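Local structure of lipase (Acinetobacter baumannii, 4OPM) at residues V7-I12 against L193-K198; L49-A54 against P79-T84; L166-S169 against D173-Y176. The protein probably hydrolyses triacylglycerols and related fatty-acid esters, as a putative lipase built on the alpha/beta hydrolase fold. All coordinates share one frame; numbering follows the deposited sequence. Where two conformers were deposited one is given.

Contact 1: residues V7-I12 against L193-K198; sequences VSFQTI and LQAQEK
The phenyl ring of F9 carries the 7-12 side of this contact and meets two consecutive residues of the other helix, A195 over a face and Q196 at an edge. The methyl of A195 sits on the face as a CH-pi contact: CB is 3.9 Å from the centroid of the F9 ring and 27° off the ring normal. It is displaced toward the rim, on the side where the ring joins its own backbone, since A195 CB comes closest to F9 CG at 3.5 Å and lies 3.6 Å from F9 CB. Farther out along the ring the amide of Q196 takes over. Q196 OE1 lies in the ring plane, 3.5 Å from F9 CE2 and 3.8 Å from F9 CZ, so a carbonyl oxygen faces the weakly positive C-H rim. The amide and ring planes stand 64° apart, which excludes stacking between them.

Two features of chain shape explain these positions. F9 CG is anti to the backbone N (chi1 -177°), extending the ring toward the opposing helix, and the side chain of Q196 bends at chi2 to bring its amide round to the ring edge. F9 itself opens helix 9-19. S8 is the N-cap residue, its OG accepting a weak bond from Q10 N, while S8 O accepts from I12 N at 3.2 Å.

With no hydrogen bond between the segments and none of the touching residues buried, this is van der Waals packing near the surface, with one carbonyl oxygen at the ring edge. It lays the start of the N-terminal helix against helix 190-220, where L199 also touches F9 and F192 touches I12. Beyond that helix lies helix 173-181, whose F174 is touched by both L193 and Q196.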
# COMPACT_ATOMS: atom_id res chain seq x y z
N VAL A 7 14.92 13.38 -20.70
CA VAL A 7 13.74 13.69 -19.90
C VAL A 7 14.07 13.54 -18.42
O VAL A 7 14.92 12.74 -18.04
CB VAL A 7 12.55 12.77 -20.34
CG1 VAL A 7 12.86 11.28 -20.11
CG2 VAL A 7 11.22 13.17 -19.69
N SER A 8 13.40 14.33 -17.58
CA SER A 8 13.49 14.20 -16.14
C SER A 8 12.60 13.03 -15.69
O SER A 8 11.48 12.91 -16.19
CB SER A 8 13.05 15.50 -15.48
OG SER A 8 12.79 15.27 -14.11
N PHE A 9 13.06 12.21 -14.75
CA PHE A 9 12.25 11.11 -14.22
C PHE A 9 10.97 11.65 -13.56
O PHE A 9 9.92 11.01 -13.65
CB PHE A 9 13.04 10.25 -13.24
CG PHE A 9 12.29 9.04 -12.72
CD1 PHE A 9 11.92 8.01 -13.57
CD2 PHE A 9 11.98 8.93 -11.37
CE1 PHE A 9 11.26 6.88 -13.08
CE2 PHE A 9 11.32 7.79 -10.88
CZ PHE A 9 10.96 6.78 -11.74
N GLN A 10 11.06 12.85 -12.93
CA GLN A 10 9.89 13.48 -12.31
C GLN A 10 8.81 13.76 -13.37
O GLN A 10 7.63 13.55 -13.09
CB GLN A 10 10.30 14.77 -11.58
CG GLN A 10 11.08 14.50 -10.28
CD GLN A 10 10.30 13.63 -9.29
OE1 GLN A 10 10.79 12.61 -8.82
NE2 GLN A 10 9.07 14.00 -8.99
N THR A 11 9.22 14.17 -14.60
CA THR A 11 8.31 14.42 -15.73
C THR A 11 7.65 13.10 -16.15
O THR A 11 6.45 13.09 -16.44
CB THR A 11 9.07 15.10 -16.90
OG1 THR A 11 9.62 16.33 -16.43
CG2 THR A 11 8.17 15.39 -18.11
N ILE A 12 8.41 11.98 -16.12
CA ILE A 12 7.88 10.64 -16.44
C ILE A 12 6.78 10.29 -15.43
O ILE A 12 5.69 9.88 -15.84
CB ILE A 12 9.00 9.55 -16.46
CG1 ILE A 12 10.04 9.80 -17.58
CG2 ILE A 12 8.42 8.11 -16.49
CD1 ILE A 12 9.51 9.74 -19.07
N LEU A 193 15.13 2.70 -13.30
CA LEU A 193 15.49 1.94 -12.10
C LEU A 193 16.47 2.78 -11.24
O LEU A 193 16.26 2.92 -10.04
CB LEU A 193 16.13 0.59 -12.51
CG LEU A 193 16.32 -0.45 -11.42
CD1 LEU A 193 16.15 -1.85 -11.98
CD2 LEU A 193 17.70 -0.32 -10.74
N GLN A 194 17.50 3.34 -11.89
CA GLN A 194 18.54 4.15 -11.22
C GLN A 194 17.95 5.43 -10.62
O GLN A 194 18.33 5.80 -9.51
CB GLN A 194 19.67 4.46 -12.20
CG GLN A 194 20.56 3.23 -12.43
CD GLN A 194 21.45 3.30 -13.65
OE1 GLN A 194 21.68 4.36 -14.24
NE2 GLN A 194 21.99 2.16 -14.03
N ALA A 195 17.01 6.09 -11.34
CA ALA A 195 16.33 7.30 -10.86
C ALA A 195 15.45 6.97 -9.66
O ALA A 195 15.50 7.69 -8.66
CB ALA A 195 15.50 7.91 -11.98
N GLN A 196 14.68 5.86 -9.72
CA GLN A 196 13.83 5.44 -8.60
C GLN A 196 14.69 5.07 -7.39
O GLN A 196 14.37 5.47 -6.26
CB GLN A 196 12.90 4.28 -9.00
CG GLN A 196 11.90 3.86 -7.89
CD GLN A 196 11.08 5.01 -7.34
OE1 GLN A 196 10.46 5.78 -8.09
NE2 GLN A 196 11.06 5.15 -6.02
N GLU A 197 15.78 4.33 -7.62
CA GLU A 197 16.71 3.92 -6.55
C GLU A 197 17.24 5.14 -5.79
O GLU A 197 17.28 5.11 -4.56
CB GLU A 197 17.87 3.12 -7.14
CG GLU A 197 18.92 2.69 -6.13
CD GLU A 197 19.97 1.81 -6.76
OE1 GLU A 197 20.72 2.30 -7.64
OE2 GLU A 197 20.01 0.60 -6.43
N LYS A 198 17.65 6.20 -6.53
CA LYS A 198 18.16 7.43 -5.91
C LYS A 198 17.13 8.07 -4.98
O LYS A 198 17.49 8.47 -3.88
CB LYS A 198 18.62 8.43 -6.99
CG LYS A 198 19.25 9.72 -6.45
CD LYS A 198 20.46 9.47 -5.53
CE LYS A 198 21.25 10.73 -5.26
NZ LYS A 198 20.48 11.74 -4.49

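Contact 2: residues L49-A54 against P79-T84; sequences LIHGLA and PGSGET
H51 and S81 meet where two loops of the alpha/beta hydrolase fold converge: the His-Gly loop leaving strand 46-50, which in relatives commonly contributes to the oxyanion hole and may do so here, and the loop after strand 72-76, in which S81 begins a type II' beta turn that runs to T84. The packing is tight at the imidazole. S81 OG lies 3.3 Å from H51 CE1, and S81 CB lies 3.7 Å from H51 NE2, an oblique approach without a hydrogen bond. The ring has little freedom to rotate, because both nitrogens are engaged: H51 ND1 donates to G52 O at 2.7 Å, with the acceptor in the ring plane and the donor on a lone pair of the carbonyl (N-H...O 157°), and H51 NE2 accepts from L78 N. Just before S81, G80 adopts phi 96°, where a CB would jam against the carbonyl O of P79.

Toward A54 the contact is looser and hydrated. A54 C is still 4.3 Å from S81 OG, and the methyl of A54 points away, to M200 and T207 of helix 190-220. S81 OG has a direct protein partner in G55 O. It also accepts a hydrogen bond from a bridging water at 3.2 Å, and the same water accepts from A54 N at 2.7 Å.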
# COMPACT_ATOMS: atom_id res chain seq x y z
N LEU A 49 -6.39 4.38 -1.42
CA LEU A 49 -5.36 3.38 -1.74
C LEU A 49 -4.11 3.67 -0.96
O LEU A 49 -3.58 4.78 -1.05
CB LEU A 49 -5.05 3.33 -3.26
CG LEU A 49 -6.25 3.23 -4.20
CD1 LEU A 49 -5.79 3.21 -5.65
CD2 LEU A 49 -7.07 1.99 -3.90
N ILE A 50 -3.66 2.68 -0.15
CA ILE A 50 -2.53 2.85 0.78
C ILE A 50 -1.33 1.99 0.36
O ILE A 50 -1.43 0.76 0.39
CB ILE A 50 -2.95 2.53 2.24
CG1 ILE A 50 -4.31 3.16 2.62
CG2 ILE A 50 -1.84 2.93 3.24
CD1 ILE A 50 -4.90 2.63 3.93
N HIS A 51 -0.21 2.64 -0.00
CA HIS A 51 1.02 1.95 -0.40
C HIS A 51 1.74 1.33 0.82
O HIS A 51 1.37 1.58 1.97
CB HIS A 51 1.97 2.89 -1.18
CG HIS A 51 2.56 3.98 -0.34
ND1 HIS A 51 3.62 3.73 0.54
CD2 HIS A 51 2.25 5.30 -0.28
CE1 HIS A 51 3.91 4.90 1.09
NE2 HIS A 51 3.12 5.87 0.63
N GLY A 52 2.79 0.56 0.55
CA GLY A 52 3.57 -0.11 1.58
C GLY A 52 4.88 0.56 1.95
O GLY A 52 5.15 1.69 1.53
N LEU A 53 5.71 -0.16 2.73
CA LEU A 53 6.99 0.34 3.26
C LEU A 53 7.95 0.73 2.14
O LEU A 53 8.16 -0.06 1.23
CB LEU A 53 7.64 -0.73 4.16
CG LEU A 53 9.05 -0.46 4.72
CD1 LEU A 53 9.05 0.67 5.71
CD2 LEU A 53 9.59 -1.72 5.38
N ALA A 54 8.49 1.96 2.22
CA ALA A 54 9.42 2.57 1.24
C ALA A 54 8.78 2.73 -0.15
O ALA A 54 9.47 3.11 -1.10
CB ALA A 54 10.72 1.76 1.12
N PRO A 79 3.83 9.44 5.40
CA PRO A 79 5.07 9.96 5.99
C PRO A 79 6.25 9.01 5.75
O PRO A 79 6.12 7.79 5.91
CB PRO A 79 4.74 10.01 7.48
CG PRO A 79 3.27 10.27 7.51
CD PRO A 79 2.74 9.41 6.40
N GLY A 80 7.37 9.57 5.29
CA GLY A 80 8.58 8.83 4.97
C GLY A 80 8.68 8.50 3.49
O GLY A 80 9.71 8.01 3.05
N SER A 81 7.61 8.79 2.72
CA SER A 81 7.53 8.49 1.30
C SER A 81 7.17 9.69 0.44
O SER A 81 6.50 10.61 0.90
CB SER A 81 6.47 7.42 1.06
OG SER A 81 6.89 6.17 1.58
N GLY A 82 7.55 9.60 -0.83
CA GLY A 82 7.24 10.59 -1.85
C GLY A 82 7.51 12.02 -1.45
O GLY A 82 8.61 12.33 -0.98
N GLU A 83 6.50 12.89 -1.61
CA GLU A 83 6.65 14.31 -1.32
C GLU A 83 5.95 14.75 -0.02
O GLU A 83 5.85 15.95 0.23
CB GLU A 83 6.14 15.16 -2.51
CG GLU A 83 6.90 14.91 -3.80
CD GLU A 83 6.07 15.19 -5.03
OE1 GLU A 83 5.76 16.38 -5.27
OE2 GLU A 83 5.75 14.23 -5.76
N THR A 84 5.48 13.79 0.81
CA THR A 84 4.87 14.14 2.10
C THR A 84 5.98 14.62 3.03
O THR A 84 7.04 14.00 3.09
CB THR A 84 4.04 12.96 2.64
OG1 THR A 84 2.86 12.89 1.84
CG2 THR A 84 3.65 13.12 4.12
O HOH W 1 7.96 4.13 3.73

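Contact 3: residues L166-S169 against D173-Y176; sequences LLVS and DFNY
With chi1 at -74°, D173 places CG anti to its carbonyl carbon, turning the carboxylate back along the incoming loop, where OD2 receives the backbone N-H of S169. In the conformer described, the S169 N to D173 OD2 distance is 3.0 Å and the N-H...O angle is 167°, nearly straight, and the oxygen uses its anti lone pair. L167 O also approaches D173 OD2, at 3.4 Å, but both are acceptors and no bond forms. The other oxygen, OD1, makes a salt bridge with K170 NZ, so the two oxygens of one carboxylate hold successive residues of the loop, S169 by its N-H and K170 by its ammonium group.

The apolar contacts lie beside this grip. V168 and D173 lie alongside each other, pointing opposite ways, V168 CA being 3.7 Å from D173 CB, and V168 CG1 continues to F174 CB at 4.3 Å. Farther along, L166 CD2 meets Y176 CE2 at 4.3 Å, obliquely to the ring.

An aspartate opening a helix and holding the loop that leads into it would also suit the helix dipole. Helix 173-181 lies between strands 137-143 and 237-242 in the chain, where alpha/beta hydrolases commonly insert their helical cap.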
# COMPACT_ATOMS: atom_id res chain seq x y z
N LEU A 166 16.30 -5.35 3.20
CA LEU A 166 15.46 -4.87 2.10
C LEU A 166 15.55 -3.34 1.92
O LEU A 166 14.94 -2.80 0.99
CB LEU A 166 14.00 -5.31 2.32
CG LEU A 166 13.75 -6.83 2.42
CD1 LEU A 166 12.28 -7.11 2.64
CD2 LEU A 166 14.28 -7.57 1.20
N LEU A 167 16.30 -2.66 2.81
CA LEU A 167 16.50 -1.21 2.76
C LEU A 167 17.33 -0.81 1.55
O LEU A 167 18.35 -1.46 1.27
CB LEU A 167 17.22 -0.75 4.04
CG LEU A 167 16.39 -0.20 5.18
CD1 LEU A 167 15.25 -1.14 5.59
CD2 LEU A 167 17.26 0.10 6.36
N VAL A 168 16.93 0.24 0.84
CA VAL A 168 17.67 0.74 -0.32
C VAL A 168 18.49 1.95 0.16
O VAL A 168 17.92 3.04 0.34
CB VAL A 168 16.75 1.09 -1.53
CG1 VAL A 168 17.56 1.62 -2.71
CG2 VAL A 168 15.92 -0.13 -1.95
N SER A 169 19.79 1.76 0.43
CA SER A 169 20.68 2.79 0.97
C SER A 169 21.86 3.10 0.05
O SER A 169 22.52 4.13 0.23
CB SER A 169 21.22 2.33 2.33
OG SER A 169 20.22 1.75 3.14
N ASP A 173 21.19 -1.69 -4.47
CA ASP A 173 20.21 -2.20 -3.50
C ASP A 173 18.80 -2.36 -4.09
O ASP A 173 18.09 -3.27 -3.68
CB ASP A 173 20.12 -1.33 -2.26
CG ASP A 173 21.29 -1.43 -1.29
OD1 ASP A 173 22.21 -2.26 -1.53
OD2 ASP A 173 21.29 -0.68 -0.29
N PHE A 174 18.40 -1.48 -5.03
CA PHE A 174 17.05 -1.55 -5.60
C PHE A 174 16.87 -2.85 -6.39
O PHE A 174 15.83 -3.49 -6.24
CB PHE A 174 16.72 -0.32 -6.45
CG PHE A 174 15.27 -0.19 -6.87
CD1 PHE A 174 14.24 -0.65 -6.05
CD2 PHE A 174 14.93 0.47 -8.05
CE1 PHE A 174 12.90 -0.51 -6.43
CE2 PHE A 174 13.60 0.61 -8.43
CZ PHE A 174 12.59 0.12 -7.62
N ASN A 175 17.90 -3.27 -7.17
CA ASN A 175 17.85 -4.54 -7.90
C ASN A 175 17.68 -5.72 -6.94
O ASN A 175 16.89 -6.63 -7.22
CB ASN A 175 19.09 -4.74 -8.77
CG ASN A 175 18.89 -4.24 -10.19
OD1 ASN A 175 19.64 -3.40 -10.68
ND2 ASN A 175 17.85 -4.73 -10.87
N TYR A 176 18.38 -5.68 -5.78
CA TYR A 176 18.25 -6.73 -4.76
C TYR A 176 16.81 -6.78 -4.23
O TYR A 176 16.21 -7.86 -4.14
CB TYR A 176 19.25 -6.51 -3.60
CG TYR A 176 19.12 -7.58 -2.54
CD1 TYR A 176 19.68 -8.84 -2.72
CD2 TYR A 176 18.36 -7.37 -1.40
CE1 TYR A 176 19.52 -9.85 -1.78
CE2 TYR A 176 18.19 -8.37 -0.44
CZ TYR A 176 18.77 -9.61 -0.64
OH TYR A 176 18.61 -10.61 0.29

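Overall arrangement
Helices 173-181 and 190-220 couple contacts 1 and 3, whose centres are 16 Å apart: E197 OE2 lies 3.0 Å from F174 N, a probable hydrogen bond at the first turn of the shorter helix. Contact 2 touches neither; its centre is about 17 Å from that of contact 1 and 16 Å from that of contact 3, and the nearest atoms are about 5 Å apart for contacts 1 and 2 and about 6 Å for contacts 2 and 3. Bound polyethylene glycol, probably from crystallisation, approaches the side chains of F9, F174 and A54 to within about 4, 4 and 5 Å, consistent with a pocket. H51 lies near the probable nucleophile elbow and L166 near the probable Ser-His-Asp triad, neither touching it.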